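Local structure of putative immunoglobulin-blocking virulence protein (Mycoplasma mycoides subsp. capri, 7ADK) at residues D394-S399 against L417-D422; D422-E427 against I451-E456; Q475-F480 against K500-Y505; G508-K513 against I545-T550; S516-A521 against L554-E559. The protein probably acts as a virulence factor that blocks host immunoglobulins, and is found here in complex with a second protein, a lipoprotein. One frame throughout, in Å; residues are numbered along the deposited sequence.

Contact 1 of 5, residues D394-S399 against L417-D422; sequences DGIRFS and LVLDLD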
# COMPACT_ATOMS: atom_id res chain seq x y z
N ASP A 394 10.62 8.64 30.18
CA ASP A 394 9.61 7.60 30.41
C ASP A 394 8.24 7.88 29.76
O ASP A 394 7.38 7.00 29.78
CB ASP A 394 9.53 7.29 31.91
CG ASP A 394 10.78 6.56 32.44
OD1 ASP A 394 11.48 5.88 31.66
OD2 ASP A 394 11.07 6.64 33.66
N GLY A 395 8.03 9.03 29.13
CA GLY A 395 6.85 9.30 28.29
C GLY A 395 5.59 9.73 29.04
O GLY A 395 4.50 9.73 28.47
N ILE A 396 5.74 10.06 30.32
CA ILE A 396 4.73 10.64 31.21
C ILE A 396 5.07 12.13 31.35
O ILE A 396 6.21 12.45 31.65
CB ILE A 396 4.78 9.92 32.58
CG1 ILE A 396 4.32 8.46 32.52
CG2 ILE A 396 3.97 10.65 33.66
CD1 ILE A 396 4.90 7.57 33.59
N ARG A 397 4.11 13.03 31.16
CA ARG A 397 4.25 14.49 31.38
C ARG A 397 3.05 15.10 32.08
O ARG A 397 1.92 14.70 31.83
CB ARG A 397 4.46 15.21 30.05
CG ARG A 397 5.90 15.22 29.54
CD ARG A 397 6.01 16.10 28.30
NE ARG A 397 5.71 17.51 28.63
CZ ARG A 397 4.72 18.26 28.20
NH1 ARG A 397 4.62 19.45 28.69
NH2 ARG A 397 3.83 17.88 27.34
N PHE A 398 3.28 16.12 32.90
CA PHE A 398 2.23 16.98 33.47
C PHE A 398 2.45 18.43 33.03
O PHE A 398 3.55 18.97 33.16
CB PHE A 398 2.22 16.87 35.00
CG PHE A 398 1.81 15.53 35.58
CD1 PHE A 398 2.72 14.47 35.59
CD2 PHE A 398 0.53 15.36 36.14
CE1 PHE A 398 2.35 13.24 36.16
CE2 PHE A 398 0.17 14.14 36.73
CZ PHE A 398 1.09 13.08 36.74
N SER A 399 1.41 19.09 32.54
CA SER A 399 1.45 20.50 32.17
C SER A 399 0.25 21.25 32.74
O SER A 399 -0.82 20.70 32.92
CB SER A 399 1.59 20.68 30.66
OG SER A 399 0.57 20.15 29.92
N LEU A 417 -4.72 21.31 35.40
CA LEU A 417 -3.64 20.33 35.27
C LEU A 417 -3.99 19.32 34.18
O LEU A 417 -5.10 18.80 34.12
CB LEU A 417 -3.42 19.69 36.65
CG LEU A 417 -2.21 18.77 36.78
CD1 LEU A 417 -0.90 19.47 36.48
CD2 LEU A 417 -2.16 18.25 38.20
N VAL A 418 -3.04 19.04 33.30
CA VAL A 418 -3.18 18.17 32.13
C VAL A 418 -2.15 17.06 32.21
O VAL A 418 -0.98 17.34 32.43
CB VAL A 418 -3.05 18.99 30.84
CG1 VAL A 418 -3.17 18.13 29.58
CG2 VAL A 418 -4.10 20.11 30.80
N LEU A 419 -2.57 15.80 32.04
CA LEU A 419 -1.71 14.63 32.02
C LEU A 419 -1.57 14.12 30.58
O LEU A 419 -2.56 13.78 29.93
CB LEU A 419 -2.31 13.59 32.99
CG LEU A 419 -1.62 12.22 33.03
CD1 LEU A 419 -0.11 12.32 33.20
CD2 LEU A 419 -2.15 11.42 34.20
N ASP A 420 -0.32 14.04 30.11
CA ASP A 420 0.14 13.59 28.80
C ASP A 420 0.81 12.22 28.96
O ASP A 420 1.80 12.07 29.67
CB ASP A 420 1.05 14.71 28.24
CG ASP A 420 2.06 14.39 27.12
OD1 ASP A 420 2.07 13.28 26.55
OD2 ASP A 420 2.84 15.30 26.76
N LEU A 421 0.23 11.18 28.34
CA LEU A 421 0.73 9.80 28.32
C LEU A 421 1.02 9.37 26.88
O LEU A 421 0.10 9.04 26.13
CB LEU A 421 -0.31 8.86 28.97
CG LEU A 421 -0.39 8.95 30.50
CD1 LEU A 421 -1.71 8.41 31.01
CD2 LEU A 421 0.73 8.15 31.15
N ASP A 422 2.30 9.31 26.51
CA ASP A 422 2.74 8.77 25.22
C ASP A 422 2.83 7.25 25.29
O ASP A 422 3.87 6.68 25.61
CB ASP A 422 4.07 9.40 24.79
CG ASP A 422 4.59 8.80 23.47
OD1 ASP A 422 3.83 8.15 22.73
OD2 ASP A 422 5.79 8.99 23.17
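Ile396 to Ser399 pair antiparallel with Leu421 to Val418, the axes of the two short strands coming within 4.7 Å of each other and their N-to-C directions lying 160° apart. Arg397 with Asp420 and Ser399 with Val418 are hydrogen-bonded pairs, joined N to O in both directions; Ile396 with Leu421 and Phe398 with Leu419 are the non-hydrogen-bonded pairs, and Asp422 N bonds to Gly395 O, just before the strand that begins at Ile396. On the face bearing Arg397 and Asp420, Arg397 CD passes 3.6 Å from Asp420 OD2. Beyond it the chain bends at chi3, and NH2 meets OD2 at 2.8 Å, on the anti lone pair, in a salt bridge whose guanidinium and carboxylate planes stand 77° apart. Arg397 NH1 holds a second acid, Asp379, on the neighbouring strand 375-379, so one guanidinium links three strands. Strands 396-403 and 415-422 are the arms of a beta hairpin within a mixed sheet, and strand 448-454 continues the sheet beyond the second arm. The opposite face is apolar. Leu419 CD1, set by a chi2 of 50°, lies over one face of the Phe398 ring, 3.9 Å from the centroid and 3.8 Å from CZ, a CH-pi contact. Leu417 CD1 lies at the edge of the same ring, and Tyr384 stacks with it. Alongside, Ile396 CG1 touches Leu421 CD2 at 3.9 Å, the two side chains pointing the same way. Helix 426-442 packs on this face, placing Leu435, Ile436 and Leu439 against Ile396, Leu421 and Phe398.

Contact 2 of 5, residues D422-E427 against I451-E456; sequences DVSNDE and IKNMGE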
# COMPACT_ATOMS: atom_id res chain seq x y z
N ASP A 422 2.30 9.31 26.51
CA ASP A 422 2.74 8.77 25.22
C ASP A 422 2.83 7.25 25.29
O ASP A 422 3.87 6.68 25.61
CB ASP A 422 4.07 9.40 24.79
CG ASP A 422 4.59 8.80 23.47
OD1 ASP A 422 3.83 8.15 22.73
OD2 ASP A 422 5.79 8.99 23.17
N VAL A 423 1.74 6.55 24.99
CA VAL A 423 1.65 5.09 25.11
C VAL A 423 2.33 4.34 23.97
O VAL A 423 2.30 3.11 23.94
CB VAL A 423 0.20 4.62 25.37
CG1 VAL A 423 -0.23 5.05 26.77
CG2 VAL A 423 -0.80 5.16 24.35
N SER A 424 3.03 5.02 23.06
CA SER A 424 4.04 4.38 22.21
C SER A 424 5.29 4.00 23.00
O SER A 424 5.99 3.07 22.62
CB SER A 424 4.43 5.24 21.02
OG SER A 424 5.19 6.36 21.39
N ASN A 425 5.55 4.69 24.12
CA ASN A 425 6.54 4.26 25.11
C ASN A 425 6.01 3.02 25.86
O ASN A 425 4.80 2.84 26.01
CB ASN A 425 6.76 5.46 26.05
CG ASN A 425 8.05 5.42 26.85
OD1 ASN A 425 8.30 4.52 27.63
ND2 ASN A 425 8.89 6.40 26.68
N ASP A 426 6.88 2.25 26.49
CA ASP A 426 6.49 1.01 27.17
C ASP A 426 6.56 1.15 28.69
O ASP A 426 5.91 0.38 29.39
CB ASP A 426 7.33 -0.17 26.63
CG ASP A 426 7.01 -0.52 25.18
OD1 ASP A 426 5.83 -0.62 24.82
OD2 ASP A 426 7.94 -0.70 24.37
N GLU A 427 7.23 2.17 29.22
CA GLU A 427 7.11 2.58 30.62
C GLU A 427 5.79 3.33 30.85
O GLU A 427 5.01 2.94 31.72
CB GLU A 427 8.32 3.41 31.03
CG GLU A 427 8.32 3.83 32.51
CD GLU A 427 8.57 2.72 33.53
OE1 GLU A 427 8.59 1.52 33.18
OE2 GLU A 427 8.77 3.05 34.72
N ILE A 451 -4.05 10.82 25.77
CA ILE A 451 -3.44 9.51 25.50
C ILE A 451 -2.95 9.53 24.05
O ILE A 451 -3.76 9.61 23.14
CB ILE A 451 -4.43 8.36 25.77
CG1 ILE A 451 -5.24 8.45 27.08
CG2 ILE A 451 -3.70 7.02 25.67
CD1 ILE A 451 -4.45 8.43 28.38
N LYS A 452 -1.63 9.48 23.83
CA LYS A 452 -1.00 9.72 22.52
C LYS A 452 -0.44 8.44 21.92
O LYS A 452 0.14 7.64 22.64
CB LYS A 452 0.08 10.79 22.61
CG LYS A 452 -0.45 12.18 22.92
CD LYS A 452 0.66 13.20 23.17
CE LYS A 452 1.54 13.53 21.98
NZ LYS A 452 0.92 14.36 20.99
N ASN A 453 -0.56 8.30 20.61
CA ASN A 453 -0.04 7.18 19.82
C ASN A 453 -0.68 5.83 20.16
O ASN A 453 -0.00 4.80 20.20
CB ASN A 453 1.50 7.16 19.86
CG ASN A 453 2.15 8.44 19.40
OD1 ASN A 453 1.86 8.95 18.33
ND2 ASN A 453 3.04 8.99 20.18
N MET A 454 -1.99 5.79 20.40
CA MET A 454 -2.69 4.55 20.72
C MET A 454 -2.63 3.61 19.52
O MET A 454 -3.11 3.96 18.44
CB MET A 454 -4.15 4.83 21.07
CG MET A 454 -4.33 5.74 22.26
SD MET A 454 -6.04 6.24 22.48
CE MET A 454 -6.74 4.80 23.31
N GLY A 455 -2.06 2.42 19.68
CA GLY A 455 -1.93 1.44 18.60
C GLY A 455 -0.78 1.67 17.62
O GLY A 455 -0.68 0.95 16.64
N GLU A 456 0.10 2.64 17.85
CA GLU A 456 1.17 2.96 16.90
C GLU A 456 2.25 1.86 16.79
O GLU A 456 2.65 1.49 15.69
CB GLU A 456 1.77 4.32 17.29
CG GLU A 456 2.76 4.88 16.26
CD GLU A 456 4.23 4.63 16.61
OE1 GLU A 456 4.70 5.16 17.64
OE2 GLU A 456 4.92 3.91 15.86
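Asp422 OD1 meets Asn453 ND2 at 2.8 Å in a nearly straight bond, with an N-H...O angle of 167°, where a beta-alpha-beta unit passes from strand 415-422 toward helix 426-442 and lies beside strand 448-454. The oxygen sits in the amide plane of Asn453, whereas the amide approaches from above the carboxylate plane, 49° out of it. Two more donors grip the same oxygen: Ser424 OG at 2.6 Å, on the syn side, and Ser424 N, which closes an Asx turn. Three bonds to one atom thus fix the carboxylate of Asp422, and they would be expected to stabilise its negative charge. Next to these bonds the backbones pair in parallel, Asp422 with Lys452, and Val423 N gives a bent bond to Lys452 O at 3.0 Å. Val423 CG2, lying between the backbone N and the carbonyl carbon (chi1 of CG1 -69°), is turned to the apolar side, 3.7 Å from Ile451 CG2 and 4.1 Å from Met454 CG; Phe463 touches both Val423 and Met454. Further out, two turns shape the segments. A type I turn from Asp422 to Asn425 leads into the helix, which Asn425 N-caps by accepting from Glu427 N; in the other segment the chain turns a corner at Asn453, where a type II turn runs to Glu456. That second turn brings Glu456 back toward Ser424. Glu456 OE2 is hydrogen-bonded to Ser484 of the lipoprotein chain, while OE1 merely packs 3.4 Å from Ser424 CB.

Contact 3 of 5, residues Q475-F480 against K500-Y505; sequences QQLELF and KELSLY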
# COMPACT_ATOMS: atom_id res chain seq x y z
N GLN A 475 -13.38 16.12 32.90
CA GLN A 475 -13.52 17.35 32.12
C GLN A 475 -13.24 17.12 30.62
O GLN A 475 -14.14 17.27 29.80
CB GLN A 475 -12.64 18.46 32.71
CG GLN A 475 -13.19 19.11 33.99
CD GLN A 475 -14.34 20.07 33.77
OE1 GLN A 475 -14.84 20.29 32.67
NE2 GLN A 475 -14.79 20.72 34.81
N GLN A 476 -12.03 16.68 30.26
CA GLN A 476 -11.60 16.42 28.88
C GLN A 476 -10.87 15.08 28.75
O GLN A 476 -10.09 14.69 29.62
CB GLN A 476 -10.75 17.60 28.40
CG GLN A 476 -9.82 17.36 27.22
CD GLN A 476 -9.29 18.65 26.62
OE1 GLN A 476 -10.00 19.47 26.09
NE2 GLN A 476 -8.01 18.91 26.71
N LEU A 477 -11.08 14.40 27.62
CA LEU A 477 -10.29 13.26 27.18
C LEU A 477 -9.88 13.46 25.73
O LEU A 477 -10.75 13.52 24.86
CB LEU A 477 -11.13 11.99 27.39
CG LEU A 477 -10.41 10.68 27.06
CD1 LEU A 477 -9.26 10.40 28.02
CD2 LEU A 477 -11.38 9.52 27.13
N GLU A 478 -8.59 13.56 25.44
CA GLU A 478 -8.06 13.54 24.07
C GLU A 478 -7.41 12.18 23.81
O GLU A 478 -6.47 11.79 24.50
CB GLU A 478 -7.03 14.67 23.83
CG GLU A 478 -7.60 16.10 23.93
CD GLU A 478 -6.57 17.23 23.72
OE1 GLU A 478 -5.41 16.97 23.36
OE2 GLU A 478 -6.91 18.42 23.89
N LEU A 479 -7.91 11.46 22.81
CA LEU A 479 -7.37 10.18 22.37
C LEU A 479 -6.78 10.37 20.97
O LEU A 479 -7.52 10.73 20.06
CB LEU A 479 -8.47 9.11 22.36
CG LEU A 479 -9.21 8.86 23.68
CD1 LEU A 479 -10.28 7.80 23.50
CD2 LEU A 479 -8.29 8.42 24.80
N PHE A 480 -5.49 10.12 20.80
CA PHE A 480 -4.82 10.17 19.50
C PHE A 480 -4.55 8.76 18.98
O PHE A 480 -3.56 8.12 19.36
CB PHE A 480 -3.53 10.99 19.57
CG PHE A 480 -3.71 12.42 20.03
CD1 PHE A 480 -3.84 12.74 21.39
CD2 PHE A 480 -3.75 13.44 19.07
CE1 PHE A 480 -4.07 14.06 21.79
CE2 PHE A 480 -3.98 14.76 19.47
CZ PHE A 480 -4.15 15.07 20.82
N LYS A 500 -18.55 18.02 28.38
CA LYS A 500 -18.55 18.66 27.07
C LYS A 500 -17.25 18.53 26.28
O LYS A 500 -16.94 19.40 25.47
CB LYS A 500 -19.08 20.09 27.20
N GLU A 501 -16.50 17.43 26.46
CA GLU A 501 -15.33 17.17 25.63
C GLU A 501 -14.94 15.69 25.55
O GLU A 501 -14.51 15.07 26.52
CB GLU A 501 -14.14 18.01 26.09
CG GLU A 501 -12.86 17.80 25.28
CD GLU A 501 -12.82 18.40 23.87
OE1 GLU A 501 -11.87 18.10 23.12
OE2 GLU A 501 -13.72 19.18 23.51
N LEU A 502 -15.00 15.16 24.34
CA LEU A 502 -14.23 14.02 23.88
C LEU A 502 -13.60 14.40 22.55
O LEU A 502 -14.31 14.79 21.63
CB LEU A 502 -15.16 12.81 23.77
CG LEU A 502 -14.52 11.54 23.21
CD1 LEU A 502 -13.51 10.94 24.17
CD2 LEU A 502 -15.61 10.53 22.98
N SER A 503 -12.29 14.28 22.42
CA SER A 503 -11.59 14.50 21.16
C SER A 503 -11.05 13.19 20.60
O SER A 503 -10.20 12.56 21.21
CB SER A 503 -10.48 15.50 21.35
OG SER A 503 -10.89 16.79 21.05
N LEU A 504 -11.57 12.79 19.44
CA LEU A 504 -11.15 11.61 18.71
C LEU A 504 -10.27 12.08 17.56
O LEU A 504 -10.77 12.62 16.57
CB LEU A 504 -12.37 10.78 18.27
CG LEU A 504 -13.34 10.38 19.39
CD1 LEU A 504 -14.39 9.43 18.86
CD2 LEU A 504 -12.65 9.69 20.55
N TYR A 505 -8.96 11.94 17.71
CA TYR A 505 -7.92 12.54 16.86
C TYR A 505 -7.02 11.46 16.25
O TYR A 505 -6.81 10.41 16.84
CB TYR A 505 -7.05 13.51 17.68
CG TYR A 505 -7.63 14.82 18.17
CD1 TYR A 505 -8.33 15.68 17.31
CD2 TYR A 505 -7.32 15.27 19.47
CE1 TYR A 505 -8.72 16.96 17.72
CE2 TYR A 505 -7.67 16.56 19.88
CZ TYR A 505 -8.37 17.42 19.01
OH TYR A 505 -8.67 18.68 19.41
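Phe480 and Tyr505 lie side by side at the close-packed end of this contact, pointing the same way, with Phe480 CE2 3.4 Å from Tyr505 CD2. Their planes are 29° apart and the centroids 5.1 Å, so the rings are slid past each other with little overlap. Glu478 CD comes to the tyrosine ring edge, 4.1 Å from CE2, its carboxylate turned almost perpendicular to the ring. Glu478 itself is buried and is met by Arg450 and the hydroxyl of Tyr372, while Tyr505 OH bonds to Asp532; Ile367 of helix 364-369 touches both Phe480 and Tyr505. Strands 473-481 and 502-506 are parallel neighbours in the mixed sheet, joined by a connection without a helix. Three nearly straight bonds hold them: Ser503 N to Leu477 O, Leu479 N to Ser503 O and Tyr505 N to Leu479 O. On the other face leucines meet, Leu477 CD2 with Leu502 CD1 at 3.9 Å and Leu479 CD1 with Leu504 CD2 at 4.2 Å. The contact thins toward Gln475, which is partly exposed and touches through its carbonyl O, near Glu501 CB. Next to it the buried Gln476, its chain extended beyond CG, runs alongside Glu501, with OE1 3.4 Å from Glu501 CG, and gives its NE2 to Ser448. Glu501 OE1 accepts from Ser503 OG at 2.6 Å.

Contact 4 of 5, residues G508-K513 against I545-T550; sequences GNSLKK and ITTRIT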
# COMPACT_ATOMS: atom_id res chain seq x y z
N GLY A 508 -2.78 10.81 11.09
CA GLY A 508 -2.76 10.04 9.83
C GLY A 508 -3.94 10.35 8.90
O GLY A 508 -4.47 11.46 8.94
N ASN A 509 -4.37 9.41 8.06
CA ASN A 509 -5.55 9.57 7.22
C ASN A 509 -6.85 9.37 8.02
O ASN A 509 -7.21 8.25 8.38
CB ASN A 509 -5.47 8.63 6.01
CG ASN A 509 -6.69 8.70 5.09
OD1 ASN A 509 -7.65 9.41 5.31
ND2 ASN A 509 -6.70 7.93 4.03
N SER A 510 -7.58 10.45 8.25
CA SER A 510 -8.79 10.50 9.08
C SER A 510 -10.12 10.30 8.34
O SER A 510 -11.16 10.38 8.97
CB SER A 510 -8.81 11.81 9.85
OG SER A 510 -7.91 11.67 10.93
N LEU A 511 -10.10 10.03 7.03
CA LEU A 511 -11.30 9.78 6.22
C LEU A 511 -11.23 8.45 5.44
O LEU A 511 -11.87 8.25 4.41
CB LEU A 511 -11.64 11.02 5.38
CG LEU A 511 -10.63 11.37 4.27
CD1 LEU A 511 -11.36 12.05 3.12
CD2 LEU A 511 -9.53 12.32 4.75
N LYS A 512 -10.45 7.52 6.00
CA LYS A 512 -10.36 6.10 5.65
C LYS A 512 -11.65 5.36 6.08
O LYS A 512 -12.14 5.60 7.17
CB LYS A 512 -9.10 5.59 6.35
CG LYS A 512 -8.55 4.26 5.83
CD LYS A 512 -7.33 3.78 6.63
CE LYS A 512 -6.22 4.83 6.72
NZ LYS A 512 -4.94 4.26 7.19
N LYS A 513 -12.21 4.50 5.23
CA LYS A 513 -13.53 3.84 5.46
C LYS A 513 -13.54 2.90 6.67
O LYS A 513 -14.56 2.78 7.34
CB LYS A 513 -13.99 3.10 4.20
CG LYS A 513 -14.39 4.06 3.08
CD LYS A 513 -14.83 3.27 1.85
CE LYS A 513 -15.29 4.23 0.75
NZ LYS A 513 -15.68 3.51 -0.48
N ILE A 545 0.10 15.68 10.10
CA ILE A 545 -0.97 16.64 10.34
C ILE A 545 -2.02 15.98 11.23
O ILE A 545 -2.37 14.83 11.00
CB ILE A 545 -1.58 17.16 9.01
CG1 ILE A 545 -0.55 17.87 8.11
CG2 ILE A 545 -2.79 18.07 9.23
CD1 ILE A 545 0.06 19.15 8.67
N THR A 546 -2.51 16.69 12.24
CA THR A 546 -3.47 16.17 13.21
C THR A 546 -4.86 16.75 12.99
O THR A 546 -5.01 17.94 12.74
CB THR A 546 -2.96 16.39 14.64
OG1 THR A 546 -1.70 15.78 14.79
CG2 THR A 546 -3.85 15.76 15.70
N THR A 547 -5.89 15.92 13.06
CA THR A 547 -7.28 16.30 12.77
C THR A 547 -8.27 15.40 13.51
O THR A 547 -7.92 14.29 13.89
CB THR A 547 -7.51 16.27 11.25
OG1 THR A 547 -8.82 16.61 10.90
CG2 THR A 547 -7.23 14.92 10.62
N ARG A 548 -9.50 15.86 13.71
CA ARG A 548 -10.59 14.98 14.16
C ARG A 548 -10.94 13.93 13.10
O ARG A 548 -10.91 14.21 11.90
CB ARG A 548 -11.79 15.80 14.65
CG ARG A 548 -12.59 16.60 13.62
CD ARG A 548 -13.60 15.81 12.78
NE ARG A 548 -14.56 16.71 12.15
CZ ARG A 548 -15.43 16.43 11.21
NH1 ARG A 548 -15.58 15.24 10.73
NH2 ARG A 548 -16.15 17.38 10.70
N ILE A 549 -11.28 12.72 13.54
CA ILE A 549 -11.66 11.62 12.63
C ILE A 549 -13.04 11.89 12.01
O ILE A 549 -13.96 12.35 12.69
CB ILE A 549 -11.60 10.25 13.34
CG1 ILE A 549 -10.20 9.89 13.82
CG2 ILE A 549 -12.07 9.12 12.45
CD1 ILE A 549 -10.21 9.01 15.07
N THR A 550 -13.21 11.56 10.73
CA THR A 550 -14.52 11.42 10.09
C THR A 550 -14.97 9.97 10.20
O THR A 550 -14.27 9.06 9.77
CB THR A 550 -14.48 11.84 8.62
OG1 THR A 550 -14.22 13.21 8.52
CG2 THR A 550 -15.80 11.61 7.89
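Ser510 and Thr550 meet at a flat peptide carbonyl; neither segment brings an aromatic ring. The oxygen of Ser510 C=O accepts from Thr550 N at 2.9 Å, the donor tilted a little from the carbonyl plane, and this is the single hydrogen bond between the segments. Around the same oxygen stand carbon atoms of the second segment, Thr550 CB at 3.6 Å and Ile549 CG2 at 3.8 Å. Another flat group is the amide of Asn509. Its OD1 accepts from Leu511 N at 3.1 Å, closing an Asx turn that bends the chain through Ser510, and Tyr649 of the lipoprotein chain packs against this asparagine. Ser510 is the residue most covered by the other segment. Its OG, beside the backbone N (chi1 -77°), lies 3.3 Å from Thr547 CG2. Its CB is 3.8 Å from Arg548 O. The hydroxyl is paired with Thr506 OG1 in the same chain. Thr547 has its OG1 anti to the backbone N (chi1 179°), which puts the hydroxyl on the side where Asn534 N bonds to it and leaves the methyl to meet the serine. On the outer side Leu511 CB approaches Thr550 CB at 4.4 Å, a light touch at an exposed residue. The touching parts run in roughly the same direction, 29° apart. Strand 547-548 pairs antiparallel with strand 502-506 in the mixed sheet; here the loop that leaves 502-506 for strand 516-517 is tied to the chain just past 547-548, at the passage from the mixed sheet to the parallel one.

Contact 5 of 5, residues S516-A521 against L554-E559; sequences SYNPLA and LAFDQE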
# COMPACT_ATOMS: atom_id res chain seq x y z
N SER A 516 -14.34 3.40 12.73
CA SER A 516 -15.63 3.10 13.34
C SER A 516 -15.72 3.66 14.75
O SER A 516 -14.71 3.79 15.43
CB SER A 516 -15.86 1.61 13.41
OG SER A 516 -15.58 0.92 12.23
N TYR A 517 -16.93 3.90 15.23
CA TYR A 517 -17.21 4.07 16.65
C TYR A 517 -18.41 3.20 17.01
O TYR A 517 -19.27 2.92 16.18
CB TYR A 517 -17.41 5.55 17.00
CG TYR A 517 -18.64 6.23 16.42
CD1 TYR A 517 -18.62 6.66 15.09
CD2 TYR A 517 -19.78 6.45 17.20
CE1 TYR A 517 -19.73 7.33 14.54
CE2 TYR A 517 -20.90 7.11 16.65
CZ TYR A 517 -20.86 7.57 15.32
OH TYR A 517 -21.90 8.28 14.82
N ASN A 518 -18.46 2.76 18.26
CA ASN A 518 -19.68 2.20 18.81
C ASN A 518 -20.56 3.38 19.26
O ASN A 518 -20.12 4.15 20.11
CB ASN A 518 -19.33 1.22 19.93
CG ASN A 518 -20.51 0.37 20.35
OD1 ASN A 518 -21.64 0.82 20.41
ND2 ASN A 518 -20.30 -0.88 20.64
N PRO A 519 -21.79 3.55 18.76
CA PRO A 519 -22.60 4.69 19.17
C PRO A 519 -22.98 4.66 20.65
O PRO A 519 -23.08 5.71 21.27
CB PRO A 519 -23.79 4.68 18.23
CG PRO A 519 -23.93 3.22 17.82
CD PRO A 519 -22.49 2.75 17.77
N LEU A 520 -23.06 3.48 21.27
CA LEU A 520 -23.29 3.33 22.71
C LEU A 520 -22.10 3.78 23.57
O LEU A 520 -22.30 4.17 24.71
CB LEU A 520 -23.64 1.87 23.00
CG LEU A 520 -24.87 1.35 22.23
CD1 LEU A 520 -24.94 -0.16 22.36
CD2 LEU A 520 -26.15 1.96 22.77
N ALA A 521 -20.87 3.81 23.04
CA ALA A 521 -19.68 4.27 23.77
C ALA A 521 -19.68 5.77 24.10
O ALA A 521 -18.84 6.21 24.88
CB ALA A 521 -18.44 3.91 22.97
N LEU A 554 -20.96 2.82 11.90
CA LEU A 554 -21.35 2.40 13.24
C LEU A 554 -20.96 0.93 13.43
O LEU A 554 -21.38 0.07 12.66
CB LEU A 554 -22.86 2.58 13.42
CG LEU A 554 -23.40 3.99 13.19
CD1 LEU A 554 -24.89 4.03 13.51
CD2 LEU A 554 -22.68 5.00 14.07
N ALA A 555 -20.16 0.62 14.46
CA ALA A 555 -19.67 -0.73 14.75
C ALA A 555 -20.06 -1.19 16.16
O ALA A 555 -19.50 -0.71 17.14
CB ALA A 555 -18.16 -0.78 14.54
N PHE A 556 -20.99 -2.13 16.28
CA PHE A 556 -21.41 -2.68 17.57
C PHE A 556 -20.46 -3.79 18.06
O PHE A 556 -19.84 -4.48 17.24
CB PHE A 556 -22.87 -3.12 17.46
CG PHE A 556 -23.81 -1.96 17.23
CD1 PHE A 556 -24.32 -1.25 18.34
CD2 PHE A 556 -24.16 -1.56 15.93
CE1 PHE A 556 -25.19 -0.17 18.14
CE2 PHE A 556 -25.03 -0.48 15.74
CZ PHE A 556 -25.55 0.22 16.84
N ASP A 557 -20.33 -3.96 19.37
CA ASP A 557 -19.43 -4.94 19.99
C ASP A 557 -20.21 -6.16 20.52
O ASP A 557 -21.44 -6.18 20.54
CB ASP A 557 -18.54 -4.25 21.04
CG ASP A 557 -17.17 -4.93 21.25
OD1 ASP A 557 -16.95 -6.05 20.74
OD2 ASP A 557 -16.30 -4.34 21.93
N GLN A 558 -19.53 -7.23 20.92
CA GLN A 558 -20.18 -8.50 21.25
C GLN A 558 -21.15 -8.43 22.43
O GLN A 558 -22.20 -9.06 22.40
CB GLN A 558 -19.15 -9.61 21.47
CG GLN A 558 -19.76 -11.00 21.67
CD GLN A 558 -20.67 -11.46 20.52
OE1 GLN A 558 -20.25 -12.04 19.54
NE2 GLN A 558 -21.95 -11.24 20.61
N GLU A 559 -20.82 -7.65 23.46
CA GLU A 559 -21.63 -7.42 24.66
C GLU A 559 -22.92 -6.60 24.42
O GLU A 559 -23.68 -6.34 25.35
CB GLU A 559 -20.73 -6.84 25.76
CG GLU A 559 -19.95 -5.55 25.42
CD GLU A 559 -18.49 -5.80 25.00
OE1 GLU A 559 -18.22 -6.75 24.23
OE2 GLU A 559 -17.58 -5.06 25.44
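Tyr517 and Leu554 pair in parallel at the edge of a five-stranded parallel sheet, where strand 516-517 is the outermost within the chain and strand 553-555 its neighbour. One straight bond, Ala555 N to Tyr517 O at 3.0 Å, joins the backbones before the segments diverge. The methyl CD2 of Leu554 is the main bump: it fits the notch between the Tyr517 ring, 3.4 Å from CZ, and Pro519 CB at 4.3 Å. Tyr517 CG sits between its backbone N and carbonyl carbon (chi1 67°), and the ring beyond runs side by side with Leu554. Val576 of helix 567-579 touches both Tyr517 and Pro519. The second fit involves Phe556. Pro519 crosses it at about a right angle, its CD over one ring face, 4.3 Å from the centroid, and its CG 3.5 Å from CZ, while Leu520 CD1 comes to the ring edge. Asn518 also crosses Phe556 at about a right angle, its CB 3.4 Å from Ala555 O: its OD1 takes Leu520 N in an Asx turn that starts the 3-10 segment, and its ND2 bonds to Asp560 OD2. Away from these rings, small residues meet: Ser516 CB touches Ala555 CB at 3.5 Å.

Overall arrangement
Contacts 1, 2, 3 and 4 belong to one mixed sheet, and neighbours are stitched by backbone bonds: Leu421 to Lys452 between contacts 1 and 2, Ile451 to Glu478 and Phe480 between 2 and 3, Leu504 to Ile549 between 3 and 4. Contacts 1 and 3 are regular, buried strand pairs, one antiparallel and one parallel. Contacts 2 and 4 involve loops and are partly buried; contact 2 is held chiefly by a carboxylate gripped by side-chain and backbone donors, contact 4 by a single backbone bond beside an Asx turn. Contact 5 is buried again, but in a separate parallel sheet and mostly by apolar fit; its segments alternate along the chain with those of contact 4. The lipoprotein reaches contacts 2, 4 and 5, not 1 or 3.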